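Local coordinates for tonb-dependent siderophore receptor (Acinetobacter baumannii, PDB 5FP1), which probably takes up iron-loaded siderophores across the outer membrane as a TonB-dependent receptor, and may bind ferric enterobactin with micromolar affinity, at residues L437-W441 against F467-Q471; Y488-P494 against P517-T522; S94-I98 against G128-S132. All blocks are in the same frame, centred on the assembly; numbering follows the deposited sequence. Where two conformers were deposited one is given.

Interaction 1: residues L437-W441 against F467-Q471. With C8E ((hydroxyethyloxy)tri(ethyloxy)octane), chain E.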
ATOM      1  N   LEU A 437     -19.805 -15.563   8.881  1.00 19.15           N
ATOM      2  CA  LEU A 437     -18.875 -16.307   9.723  1.00 20.16           C
ATOM      3  C   LEU A 437     -17.580 -16.553   8.979  1.00 20.14           C
ATOM      4  O   LEU A 437     -17.582 -16.826   7.781  1.00 21.58           O
ATOM      5  CB  LEU A 437     -19.457 -17.656  10.117  1.00 23.76           C
ATOM      6  CG  LEU A 437     -20.818 -17.583  10.851  1.00 28.94           C
ATOM      7  CD1 LEU A 437     -21.437 -18.967  10.868  1.00 32.46           C
ATOM      8  CD2 LEU A 437     -20.670 -17.043  12.257  1.00 28.20           C
ATOM      9  N   GLY A 438     -16.482 -16.526   9.711  1.00 21.09           N
ATOM     10  CA  GLY A 438     -15.198 -16.937   9.144  1.00 21.65           C
ATOM     11  C   GLY A 438     -14.309 -17.461  10.235  1.00 21.59           C
ATOM     12  O   GLY A 438     -14.322 -16.956  11.377  1.00 18.79           O
ATOM     13  N   LEU A 439     -13.532 -18.477   9.885  1.00 19.94           N
ATOM     14  CA  LEU A 439     -12.623 -19.126  10.812  1.00 19.49           C
ATOM     15  C   LEU A 439     -11.394 -19.579  10.023  1.00 20.34           C
ATOM     16  O   LEU A 439     -11.536 -20.203   8.993  1.00 21.30           O
ATOM     17  CB  LEU A 439     -13.328 -20.335  11.425  1.00 23.02           C
ATOM     18  CG  LEU A 439     -12.612 -21.134  12.493  1.00 26.18           C
ATOM     19  CD1 LEU A 439     -12.273 -20.295  13.707  1.00 28.64           C
ATOM     20  CD2 LEU A 439     -13.509 -22.299  12.896  1.00 34.59           C
ATOM     21  N   ARG A 440     -10.201 -19.291  10.525  1.00 20.15           N
ATOM     22  CA  ARG A 440      -8.990 -19.642   9.795  1.00 18.34           C
ATOM     23  C   ARG A 440      -7.918 -20.093  10.756  1.00 21.13           C
ATOM     24  O   ARG A 440      -7.749 -19.498  11.826  1.00 20.23           O
ATOM     25  CB  ARG A 440      -8.492 -18.437   8.973  1.00 18.08           C
ATOM     26  CG  ARG A 440      -7.188 -18.690   8.235  1.00 19.26           C
ATOM     27  CD  ARG A 440      -6.959 -17.679   7.119  1.00 21.37           C
ATOM     28  NE  ARG A 440      -5.594 -17.741   6.664  1.00 21.00           N
ATOM     29  CZ  ARG A 440      -5.204 -17.529   5.414  1.00 19.82           C
ATOM     30  NH1 ARG A 440      -6.074 -17.176   4.490  1.00 23.27           N
ATOM     31  NH2 ARG A 440      -3.913 -17.600   5.131  1.00 21.26           N
ATOM     32  N   TRP A 441      -7.173 -21.124  10.357  1.00 15.95           N
ATOM     33  CA  TRP A 441      -6.044 -21.591  11.116  1.00 18.74           C
ATOM     34  C   TRP A 441      -4.785 -21.451  10.267  1.00 18.87           C
ATOM     35  O   TRP A 441      -4.750 -21.924   9.118  1.00 20.99           O
ATOM     36  CB  TRP A 441      -6.222 -23.071  11.494  1.00 22.66           C
ATOM     37  CG  TRP A 441      -4.975 -23.651  12.112  1.00 36.06           C
ATOM     38  CD1 TRP A 441      -4.565 -23.529  13.417  1.00 45.12           C
ATOM     39  CD2 TRP A 441      -3.945 -24.405  11.438  1.00 53.66           C
ATOM     40  NE1 TRP A 441      -3.360 -24.174  13.598  1.00 50.26           N
ATOM     41  CE2 TRP A 441      -2.957 -24.718  12.402  1.00 55.78           C
ATOM     42  CE3 TRP A 441      -3.759 -24.839  10.110  1.00 53.27           C
ATOM     43  CZ2 TRP A 441      -1.808 -25.456  12.084  1.00 49.78           C
ATOM     44  CZ3 TRP A 441      -2.623 -25.558   9.792  1.00 45.34           C
ATOM     45  CH2 TRP A 441      -1.662 -25.868  10.782  1.00 45.10           C
ATOM     46  N   PHE A 467      -1.915 -20.017  14.790  1.00 20.89           N
ATOM     47  CA  PHE A 467      -2.927 -19.145  15.399  1.00 22.43           C
ATOM     48  C   PHE A 467      -4.238 -19.308  14.673  1.00 20.46           C
ATOM     49  O   PHE A 467      -4.281 -19.687  13.498  1.00 22.45           O
ATOM     50  CB  PHE A 467      -2.456 -17.675  15.398  1.00 23.89           C
ATOM     51  CG  PHE A 467      -1.858 -17.211  14.093  1.00 19.59           C
ATOM     52  CD1 PHE A 467      -0.495 -17.311  13.853  1.00 22.40           C
ATOM     53  CD2 PHE A 467      -2.652 -16.622  13.123  1.00 21.42           C
ATOM     54  CE1 PHE A 467       0.052 -16.851  12.658  1.00 26.04           C
ATOM     55  CE2 PHE A 467      -2.113 -16.182  11.927  1.00 21.69           C
ATOM     56  CZ  PHE A 467      -0.761 -16.306  11.685  1.00 22.75           C
ATOM     57  N   VAL A 468      -5.322 -19.071  15.387  1.00 18.63           N
ATOM     58  CA  VAL A 468      -6.645 -19.154  14.803  1.00 17.65           C
ATOM     59  C   VAL A 468      -7.227 -17.763  14.825  1.00 20.80           C
ATOM     60  O   VAL A 468      -7.144 -17.077  15.847  1.00 19.42           O
ATOM     61  CB  VAL A 468      -7.539 -20.100  15.645  1.00 23.42           C
ATOM     62  CG1 VAL A 468      -8.994 -20.069  15.173  1.00 22.43           C
ATOM     63  CG2 VAL A 468      -6.968 -21.505  15.580  1.00 27.87           C
ATOM     64  N   THR A 469      -7.805 -17.340  13.709  1.00 18.79           N
ATOM     65  CA  THR A 469      -8.462 -16.055  13.667  1.00 17.76           C
ATOM     66  C   THR A 469      -9.884 -16.230  13.152  1.00 20.66           C
ATOM     67  O   THR A 469     -10.239 -17.271  12.549  1.00 17.78           O
ATOM     68  CB  THR A 469      -7.704 -15.045  12.781  1.00 17.62           C
ATOM     69  OG1 THR A 469      -7.537 -15.578  11.470  1.00 18.25           O
ATOM     70  CG2 THR A 469      -6.359 -14.778  13.371  1.00 18.63           C
ATOM     71  N   TYR A 470     -10.718 -15.236  13.419  1.00 19.29           N
ATOM     72  CA  TYR A 470     -12.097 -15.356  13.000  1.00 21.04           C
ATOM     73  C   TYR A 470     -12.828 -14.069  12.754  1.00 20.84           C
ATOM     74  O   TYR A 470     -12.321 -12.973  12.983  1.00 19.18           O
ATOM     75  CB  TYR A 470     -12.850 -16.229  14.007  1.00 26.70           C
ATOM     76  CG  TYR A 470     -12.918 -15.661  15.405  1.00 24.30           C
ATOM     77  CD1 TYR A 470     -11.900 -15.899  16.328  1.00 29.37           C
ATOM     78  CD2 TYR A 470     -14.025 -14.942  15.823  1.00 36.00           C
ATOM     79  CE1 TYR A 470     -11.973 -15.384  17.619  1.00 34.40           C
ATOM     80  CE2 TYR A 470     -14.116 -14.439  17.119  1.00 33.63           C
ATOM     81  CZ  TYR A 470     -13.085 -14.651  18.009  1.00 36.31           C
ATOM     82  OH  TYR A 470     -13.186 -14.140  19.298  1.00 44.29           O
ATOM     83  N   GLN A 471     -14.043 -14.217  12.245  1.00 20.21           N
ATOM     84  CA  GLN A 471     -14.931 -13.112  12.057  1.00 21.16           C
ATOM     85  C   GLN A 471     -16.355 -13.589  12.284  1.00 23.58           C
ATOM     86  O   GLN A 471     -16.695 -14.728  11.954  1.00 19.06           O
ATOM     87  CB  GLN A 471     -14.790 -12.490  10.662  1.00 23.66           C
ATOM     88  CG  GLN A 471     -15.376 -13.244   9.501  1.00 32.86           C
ATOM     89  CD  GLN A 471     -14.958 -12.647   8.148  1.00 42.85           C
ATOM     90  OE1 GLN A 471     -13.802 -12.292   7.950  1.00 42.34           O
ATOM     91  NE2 GLN A 471     -15.901 -12.540   7.222  1.00 38.78           N
TER
HETATM   92  C1  C8E E1719     -10.861 -24.039   9.788  1.00 39.47           C
HETATM   93  C2  C8E E1719      -9.865 -24.058  10.927  1.00 48.05           C
HETATM   94  C3  C8E E1719     -10.421 -24.851  12.096  1.00 50.59           C
HETATM   95  C4  C8E E1719      -9.941 -24.328  13.447  1.00 52.65           C
HETATM   96  C5  C8E E1719      -8.775 -25.149  13.989  1.00 57.40           C
HETATM   97  C6  C8E E1719      -8.751 -25.173  15.516  1.00 63.88           C
HETATM   98  C7  C8E E1719      -7.497 -25.879  16.033  1.00 72.92           C
HETATM   99  C8  C8E E1719      -6.830 -25.124  17.183  1.00 83.28           C
HETATM  100  O9  C8E E1719      -5.454 -24.883  16.872  1.00 91.19           O
HETATM  101  C10 C8E E1719      -4.718 -24.345  17.977  1.00 93.51           C
HETATM  102  C11 C8E E1719      -3.996 -23.064  17.552  1.00 94.11           C
HETATM  103  O12 C8E E1719      -3.485 -22.319  18.667  1.00 88.93           O
HETATM  104  C13 C8E E1719      -4.413 -22.131  19.741  1.00 97.12           C
HETATM  105  C14 C8E E1719      -5.727 -21.531  19.243  1.00102.35           C
HETATM  106  O15 C8E E1719      -6.725 -21.581  20.265  1.00 97.35           O
HETATM  107  C16 C8E E1719      -7.514 -22.769  20.227  1.00 99.60           C
HETATM  108  C17 C8E E1719      -8.967 -22.403  19.954  1.00 97.93           C
HETATM  109  O18 C8E E1719      -9.635 -23.521  19.374  1.00 95.66           O
HETATM  110  C19 C8E E1719     -10.669 -23.096  18.490  1.00 94.42           C
HETATM  111  C20 C8E E1719     -11.434 -24.303  17.964  1.00 93.44           C
HETATM  112  O21 C8E E1719     -12.208 -23.898  16.829  1.00 92.48           O
HETATM  113  O   HOH W   1      -5.504 -17.483  11.382  1.00 19.67           O
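Val468 sits between Leu439 and Trp441 on the face of the strand pair that meets detergent. Its two methyls divide the work. Val468 CG1 lies anti to the backbone N (chi1 172°) and meets Leu439 CD1 at 3.6 Å, the two side chains crossing at a slant. CG2 comes to the edge of the Trp441 ring, in its plane, with Val468 CG2 3.8 Å from Trp441 CD1. An octyl tetraethylene glycol detergent lies along this face: its alkyl tail passes Leu439 and Trp441, and its ether chain reaches the valine. Tyr470 CB packs against Gly438 O at 3.1 Å. Trp441 NE1 is hydrogen-bonded to Asp466.

Arg440, Phe467, Thr469 and Gln471 occupy the other face. Arg440 extends away, and its NE forms a salt bridge with Asp442. A water bonds to Arg440 O and, at 2.8 Å, to Thr469 OG1. Gln471 CG passes over the Gly438 backbone, 3.5 Å from Gly438 N; the amide end reaches Asp436.

Four backbone hydrogen bonds join Gly438 to Gln471 and Arg440 to Thr469. The strands run antiparallel, at 170°. This is a transmembrane beta hairpin of a TonB-dependent receptor barrel, with apolar and aromatic side chains towards the detergent and mostly polar ones, with Phe467, towards the plug.

Interaction 2: residues Y488-P494 against P517-T522. With C8E ((hydroxyethyloxy)tri(ethyloxy)octane), chain F.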
ATOM      1  N   TYR A 488     -17.472  -8.469  14.444  1.00 16.45           N
ATOM      2  CA  TYR A 488     -16.254  -8.619  15.202  1.00 18.38           C
ATOM      3  C   TYR A 488     -15.275  -9.467  14.396  1.00 18.07           C
ATOM      4  O   TYR A 488     -15.637 -10.502  13.847  1.00 17.77           O
ATOM      5  CB  TYR A 488     -16.553  -9.281  16.544  1.00 19.53           C
ATOM      6  CG  TYR A 488     -15.334  -9.517  17.385  1.00 20.97           C
ATOM      7  CD1 TYR A 488     -14.723  -8.487  18.071  1.00 26.06           C
ATOM      8  CD2 TYR A 488     -14.762 -10.774  17.446  1.00 23.21           C
ATOM      9  CE1 TYR A 488     -13.583  -8.713  18.838  1.00 25.30           C
ATOM     10  CE2 TYR A 488     -13.631 -11.010  18.202  1.00 26.73           C
ATOM     11  CZ  TYR A 488     -13.046  -9.978  18.892  1.00 24.82           C
ATOM     12  OH  TYR A 488     -11.904 -10.241  19.635  1.00 25.74           O
ATOM     13  N   ALA A 489     -14.015  -9.058  14.361  1.00 16.51           N
ATOM     14  CA  ALA A 489     -12.994  -9.806  13.591  1.00 17.82           C
ATOM     15  C   ALA A 489     -11.648  -9.654  14.260  1.00 18.12           C
ATOM     16  O   ALA A 489     -11.361  -8.606  14.878  1.00 17.02           O
ATOM     17  CB  ALA A 489     -12.937  -9.308  12.150  1.00 18.38           C
ATOM     18  N   THR A 490     -10.842 -10.708  14.177  1.00 16.78           N
ATOM     19  CA  THR A 490      -9.547 -10.702  14.817  1.00 17.69           C
ATOM     20  C   THR A 490      -8.404 -10.700  13.801  1.00 17.38           C
ATOM     21  O   THR A 490      -8.584 -10.973  12.597  1.00 18.09           O
ATOM     22  CB  THR A 490      -9.358 -11.904  15.774  1.00 17.98           C
ATOM     23  OG1 THR A 490      -9.373 -13.148  15.048  1.00 19.10           O
ATOM     24  CG2 THR A 490     -10.443 -11.915  16.856  1.00 23.47           C
ATOM     25  N   SER A 491      -7.217 -10.425  14.327  1.00 18.34           N
ATOM     26  CA  SER A 491      -5.992 -10.491  13.560  1.00 17.43           C
ATOM     27  C   SER A 491      -4.856 -10.956  14.452  1.00 19.77           C
ATOM     28  O   SER A 491      -4.862 -10.708  15.649  1.00 17.15           O
ATOM     29  CB  SER A 491      -5.686  -9.114  12.973  1.00 21.75           C
ATOM     30  OG  SER A 491      -4.322  -9.002  12.568  1.00 21.68           O
ATOM     31  N   ALA A 492      -3.877 -11.616  13.847  1.00 17.96           N
ATOM     32  CA  ALA A 492      -2.639 -12.014  14.501  1.00 16.85           C
ATOM     33  C   ALA A 492      -1.472 -11.672  13.548  1.00 19.42           C
ATOM     34  O   ALA A 492      -1.600 -11.793  12.317  1.00 18.76           O
ATOM     35  CB  ALA A 492      -2.654 -13.504  14.814  1.00 18.82           C
ATOM     36  N   SER A 493      -0.368 -11.204  14.125  1.00 16.16           N
ATOM     37  CA  SER A 493       0.800 -10.736  13.351  1.00 17.31           C
ATOM     38  C   SER A 493       2.066 -11.286  13.995  1.00 16.68           C
ATOM     39  O   SER A 493       2.481 -10.826  15.066  1.00 16.60           O
ATOM     40  CB  SER A 493       0.842  -9.197  13.273  1.00 19.56           C
ATOM     41  OG  SER A 493       1.861  -8.736  12.359  1.00 23.34           O
ATOM     42  N   PRO A 494       2.634 -12.329  13.395  1.00 17.17           N
ATOM     43  CA  PRO A 494       3.792 -12.996  13.982  1.00 17.83           C
ATOM     44  C   PRO A 494       5.072 -12.206  13.759  1.00 19.51           C
ATOM     45  O   PRO A 494       5.173 -11.414  12.813  1.00 18.36           O
ATOM     46  CB  PRO A 494       3.854 -14.320  13.219  1.00 19.74           C
ATOM     47  CG  PRO A 494       3.296 -13.988  11.870  1.00 22.67           C
ATOM     48  CD  PRO A 494       2.222 -12.959  12.126  1.00 19.88           C
ATOM     49  N   PRO A 517       2.562 -14.221  18.557  1.00 18.20           N
ATOM     50  CA  PRO A 517       2.107 -13.138  17.676  1.00 17.67           C
ATOM     51  C   PRO A 517       1.393 -12.003  18.377  1.00 21.34           C
ATOM     52  O   PRO A 517       0.748 -12.203  19.413  1.00 20.07           O
ATOM     53  CB  PRO A 517       1.125 -13.832  16.731  1.00 18.87           C
ATOM     54  CG  PRO A 517       1.500 -15.269  16.753  1.00 22.33           C
ATOM     55  CD  PRO A 517       2.070 -15.539  18.125  1.00 21.80           C
ATOM     56  N   GLU A 518       1.487 -10.817  17.789  1.00 19.26           N
ATOM     57  CA  GLU A 518       0.652  -9.704  18.209  1.00 19.08           C
ATOM     58  C   GLU A 518      -0.788 -10.050  17.925  1.00 19.14           C
ATOM     59  O   GLU A 518      -1.080 -10.809  17.016  1.00 16.71           O
ATOM     60  CB  GLU A 518       1.028  -8.442  17.453  1.00 18.81           C
ATOM     61  CG  GLU A 518       2.445  -7.952  17.749  1.00 18.26           C
ATOM     62  CD  GLU A 518       2.713  -6.596  17.138  1.00 20.50           C
ATOM     63  OE1 GLU A 518       2.435  -6.413  15.922  1.00 22.81           O
ATOM     64  OE2 GLU A 518       3.207  -5.706  17.857  1.00 19.57           O
ATOM     65  N   GLU A 519      -1.692  -9.481  18.708  1.00 16.64           N
ATOM     66  CA  GLU A 519      -3.105  -9.784  18.594  1.00 17.70           C
ATOM     67  C   GLU A 519      -3.873  -8.490  18.474  1.00 16.97           C
ATOM     68  O   GLU A 519      -3.610  -7.516  19.209  1.00 18.44           O
ATOM     69  CB  GLU A 519      -3.600 -10.562  19.816  1.00 21.65           C
ATOM     70  CG  GLU A 519      -2.977 -11.930  19.972  1.00 26.80           C
ATOM     71  CD  GLU A 519      -3.426 -12.598  21.267  1.00 30.22           C
ATOM     72  OE1 GLU A 519      -4.510 -13.177  21.288  1.00 43.99           O
ATOM     73  OE2 GLU A 519      -2.728 -12.489  22.272  1.00 44.68           O
ATOM     74  N   ALA A 520      -4.797  -8.465  17.525  1.00 17.27           N
ATOM     75  CA  ALA A 520      -5.584  -7.275  17.255  1.00 15.34           C
ATOM     76  C   ALA A 520      -7.024  -7.682  17.011  1.00 16.69           C
ATOM     77  O   ALA A 520      -7.327  -8.862  16.739  1.00 16.76           O
ATOM     78  CB  ALA A 520      -5.036  -6.516  16.045  1.00 16.53           C
ATOM     79  N   GLN A 521      -7.898  -6.700  17.054  1.00 15.65           N
ATOM     80  CA  GLN A 521      -9.304  -6.948  16.829  1.00 18.91           C
ATOM     81  C   GLN A 521     -10.030  -5.692  16.385  1.00 15.86           C
ATOM     82  O   GLN A 521      -9.596  -4.559  16.650  1.00 17.29           O
ATOM     83  CB  GLN A 521      -9.938  -7.551  18.094  1.00 18.68           C
ATOM     84  CG  GLN A 521      -9.912  -6.570  19.255  1.00 21.35           C
ATOM     85  CD  GLN A 521     -10.323  -7.158  20.601  1.00 28.81           C
ATOM     86  OE1 GLN A 521     -10.613  -8.342  20.735  1.00 29.88           O
ATOM     87  NE2 GLN A 521     -10.346  -6.314  21.602  1.00 30.64           N
ATOM     88  N   THR A 522     -11.149  -5.898  15.689  1.00 16.81           N
ATOM     89  CA  THR A 522     -12.031  -4.826  15.291  1.00 16.94           C
ATOM     90  C   THR A 522     -13.469  -5.145  15.687  1.00 18.74           C
ATOM     91  O   THR A 522     -13.985  -6.226  15.381  1.00 16.87           O
ATOM     92  CB  THR A 522     -11.961  -4.598  13.770  1.00 18.44           C
ATOM     93  OG1 THR A 522     -10.649  -4.136  13.416  1.00 16.57           O
ATOM     94  CG2 THR A 522     -13.006  -3.568  13.299  1.00 18.58           C
TER
HETATM   95  C1  C8E F1720     -19.105 -12.283  18.983  1.00 60.13           C
HETATM   96  C2  C8E F1720     -17.920 -12.812  19.765  1.00 62.89           C
HETATM   97  C3  C8E F1720     -17.229 -11.712  20.571  1.00 53.71           C
HETATM   98  C4  C8E F1720     -16.081 -12.287  21.403  1.00 62.16           C
HETATM   99  C5  C8E F1720     -15.388 -11.197  22.208  1.00 47.75           C
HETATM  100  C6  C8E F1720     -13.969 -11.582  22.587  1.00 52.41           C
HETATM  101  C7  C8E F1720     -13.291 -10.386  23.258  1.00 56.21           C
HETATM  102  C8  C8E F1720     -12.203 -10.824  24.230  1.00 63.89           C
HETATM  103  O9  C8E F1720     -11.131  -9.888  24.185  1.00 74.16           O
HETATM  104  O   HOH W   2       3.436  -7.027  13.643  1.00 26.49           O
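Pro517 lies against Ser493 and Pro494, where two antiparallel strands of the receptor's beta-barrel wall meet at their loop ends. Pro517 CB is 3.7 Å from Ser493 O. The same CB touches Ala492 CB more loosely.

Glu518 starts the strand. It exchanges two backbone hydrogen bonds with Ser493. Its side chain is extended beyond CG and carries the carboxylate past the serine. A water joins the two side chains, giving a proton to Glu518 OE1 at 2.6 Å and lying 2.7 Å from Ser493 OG. Lys547 and the backbone N of Arg551 also hold this carboxylate, so its charge is probably well stabilised.

Glu519 pairs with Ala492 but adds little side-chain contact. Ala520 forms the next hydrogen-bonded pair with Ser491. Ser491 CB and Ala520 CB lie 4.1 Å apart on the face turned to the plug, where Ser491 OG bonds to Gly131 O.

Gln521 turns to the outer face. It faces Thr490 in the register, but its amide meets Tyr488 diagonally. With CG anti to the backbone N (chi1 178°), the Tyr488 ring swings along the strand to it. Ring and amide planes are turned 70° from each other. Tyr488 OH donates to Gln521 OE1 at a very short 2.5 Å, tilted from the carbonyl plane. Gln521 NE2 goes to Glu546 on the next strand. A detergent alkyl chain lies over one face of the tyrosine ring, near its rim.

Thr522 closes the series by pairing with Ala489 through two backbone bonds. Its OG1 reaches Ser123 of the plug. Thr522 N meets Ala489 O at 2.8 Å, with an N-H...O angle of 165°.

Interaction 3: residues S94-I98 against G128-S132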
ATOM      1  N   SER A  94       3.053  -5.414   4.993  1.00 14.88           N
ATOM      2  CA  SER A  94       3.244  -6.875   4.857  1.00 19.01           C
ATOM      3  C   SER A  94       1.968  -7.629   4.446  1.00 20.96           C
ATOM      4  O   SER A  94       1.988  -8.852   4.356  1.00 22.68           O
ATOM      5  CB  SER A  94       3.823  -7.483   6.132  1.00 22.05           C
ATOM      6  OG  SER A  94       5.050  -6.897   6.491  1.00 23.17           O
ATOM      7  N   SER A  95       0.886  -6.886   4.201  1.00 19.36           N
ATOM      8  CA  SER A  95      -0.466  -7.411   3.887  1.00 20.25           C
ATOM      9  C   SER A  95      -0.999  -6.773   2.608  1.00 17.34           C
ATOM     10  O   SER A  95      -2.135  -6.293   2.537  1.00 18.21           O
ATOM     11  CB  SER A  95      -1.432  -7.191   5.065  1.00 22.52           C
ATOM     12  OG  SER A  95      -0.895  -7.829   6.215  1.00 20.93           O
ATOM     13  N   MET A  96      -0.165  -6.774   1.574  0.50 16.94           N
ATOM     14  CA  MET A  96      -0.567  -6.282   0.261  0.50 16.84           C
ATOM     15  C   MET A  96      -0.690  -7.467  -0.697  0.50 17.01           C
ATOM     16  O   MET A  96       0.216  -8.310  -0.795  0.50 16.02           O
ATOM     17  CB  MET A  96       0.452  -5.273  -0.262  0.50 19.47           C
ATOM     18  CG  MET A  96       0.761  -4.180   0.744  0.50 20.17           C
ATOM     19  SD  MET A  96       1.833  -2.899   0.087  0.50 17.12           S
ATOM     20  CE  MET A  96       0.827  -2.312  -1.266  0.50 19.37           C
ATOM     21  N   TYR A  97      -1.810  -7.490  -1.412  1.00 15.71           N
ATOM     22  CA  TYR A  97      -2.279  -8.626  -2.182  1.00 16.17           C
ATOM     23  C   TYR A  97      -2.454  -8.249  -3.661  1.00 16.94           C
ATOM     24  O   TYR A  97      -2.778  -7.104  -4.018  1.00 16.24           O
ATOM     25  CB  TYR A  97      -3.640  -9.139  -1.591  1.00 15.63           C
ATOM     26  CG  TYR A  97      -3.496  -9.794  -0.248  1.00 17.16           C
ATOM     27  CD1 TYR A  97      -3.369  -9.027   0.926  1.00 16.03           C
ATOM     28  CD2 TYR A  97      -3.479 -11.180  -0.130  1.00 16.84           C
ATOM     29  CE1 TYR A  97      -3.153  -9.631   2.157  1.00 18.47           C
ATOM     30  CE2 TYR A  97      -3.285 -11.787   1.096  1.00 19.34           C
ATOM     31  CZ  TYR A  97      -3.139 -11.014   2.246  1.00 20.00           C
ATOM     32  OH  TYR A  97      -2.919 -11.641   3.465  1.00 22.50           O
ATOM     33  N   ILE A  98      -2.193  -9.222  -4.518  1.00 18.09           N
ATOM     34  CA  ILE A  98      -2.476  -9.120  -5.941  1.00 19.53           C
ATOM     35  C   ILE A  98      -3.443 -10.260  -6.282  1.00 19.20           C
ATOM     36  O   ILE A  98      -3.116 -11.441  -6.123  1.00 17.50           O
ATOM     37  CB  ILE A  98      -1.183  -9.183  -6.783  1.00 22.85           C
ATOM     38  CG1 ILE A  98      -1.513  -9.186  -8.280  1.00 26.80           C
ATOM     39  CG2 ILE A  98      -0.369 -10.419  -6.474  1.00 31.11           C
ATOM     40  CD1 ILE A  98      -1.630  -7.793  -8.847  1.00 38.56           C
ATOM     41  N   GLY A 128      -7.222 -13.212   5.204  1.00 24.33           N
ATOM     42  CA  GLY A 128      -5.869 -13.079   4.653  1.00 25.50           C
ATOM     43  C   GLY A 128      -4.730 -13.748   5.395  1.00 26.39           C
ATOM     44  O   GLY A 128      -3.607 -13.788   4.885  1.00 28.54           O
ATOM     45  N   GLY A 129      -4.998 -14.317   6.563  1.00 21.28           N
ATOM     46  CA  GLY A 129      -3.949 -14.885   7.385  1.00 21.53           C
ATOM     47  C   GLY A 129      -3.155 -13.853   8.183  1.00 20.63           C
ATOM     48  O   GLY A 129      -3.697 -12.844   8.641  1.00 20.01           O
ATOM     49  N   ALA A 130      -1.860 -14.108   8.346  1.00 17.09           N
ATOM     50  CA  ALA A 130      -1.022 -13.241   9.138  1.00 20.10           C
ATOM     51  C   ALA A 130      -1.133 -11.798   8.666  1.00 19.18           C
ATOM     52  O   ALA A 130      -1.180 -11.532   7.471  1.00 17.25           O
ATOM     53  CB  ALA A 130       0.412 -13.693   9.085  1.00 20.08           C
ATOM     54  N   GLY A 131      -1.182 -10.878   9.620  1.00 18.84           N
ATOM     55  CA  GLY A 131      -1.247  -9.475   9.316  1.00 18.16           C
ATOM     56  C   GLY A 131      -2.684  -8.997   9.205  1.00 19.17           C
ATOM     57  O   GLY A 131      -3.571  -9.469   9.928  1.00 18.57           O
ATOM     58  N   SER A 132      -2.932  -8.082   8.282  1.00 17.59           N
ATOM     59  CA  SER A 132      -4.260  -7.487   8.152  1.00 19.05           C
ATOM     60  C   SER A 132      -4.785  -6.942   9.515  1.00 19.71           C
ATOM     61  O   SER A 132      -5.940  -7.168   9.887  1.00 18.54           O
ATOM     62  CB  SER A 132      -5.245  -8.480   7.537  1.00 22.12           C
ATOM     63  OG  SER A 132      -4.925  -8.655   6.149  1.00 22.48           O
TER
HETATM   64  O   HOH W   3      -3.242 -10.514   5.868  1.00 27.20           O
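Two groups grip Tyr97 OH. It donates to Gly128 O at 2.7 Å and accepts a proton from a water, also at 2.7 Å. The hydroxyl comes to Gly128 O well off the C=O direction (C=O...O 115°) and is tilted from the carbonyl plane. The water lies at the edge of the tyrosine ring, in its plane. It also donates to Ala130 O at 2.8 Å and lies 2.5 Å from Ser132 OG. One water thus links the tyrosine to two residues of the loop.

The contact lies in the plug domain, inside the barrel. It joins the start of strand 96-98 to the loop between helix 125-128 and strand 135-141. Tyr97 is also bound through its backbone to strand 135-141. Its side chain points its hydroxyl at the loop that leads into that strand. Arg102 also bonds to Ala130 O, beside the water.

Ser95 makes a separate bond to the loop. Its OG stands anti to the carbonyl carbon (chi1 -58°), which turns the oxygen to the loop. There Ser95 OG accepts from Ser132 N at 2.9 Å, with an N-H...O angle of 160°. Gly131 passes close by, its CA 3.5 Å from Ser95 OG.

How the interactions relate
Interaction 3 comes first along the chain and belongs to the plug; interactions 1 and 2 follow in the barrel. Strands 459-476 and 482-493 are neighbours in the barrel wall, so interactions 1 and 2 continue one run of four strands. Their centres are about 10 Å apart. Tyr470 of interaction 1 pairs through its backbone with Thr490 of interaction 2. The centre of interaction 3 lies about 14 Å from that of interaction 1 and 12 Å from that of interaction 2. Its loop touches both: Ala130 packs on Phe467 and Pro494, while Gly131 N bonds to Ala492 O. The three contacts therefore mark a place where the plug is seated against the barrel wall.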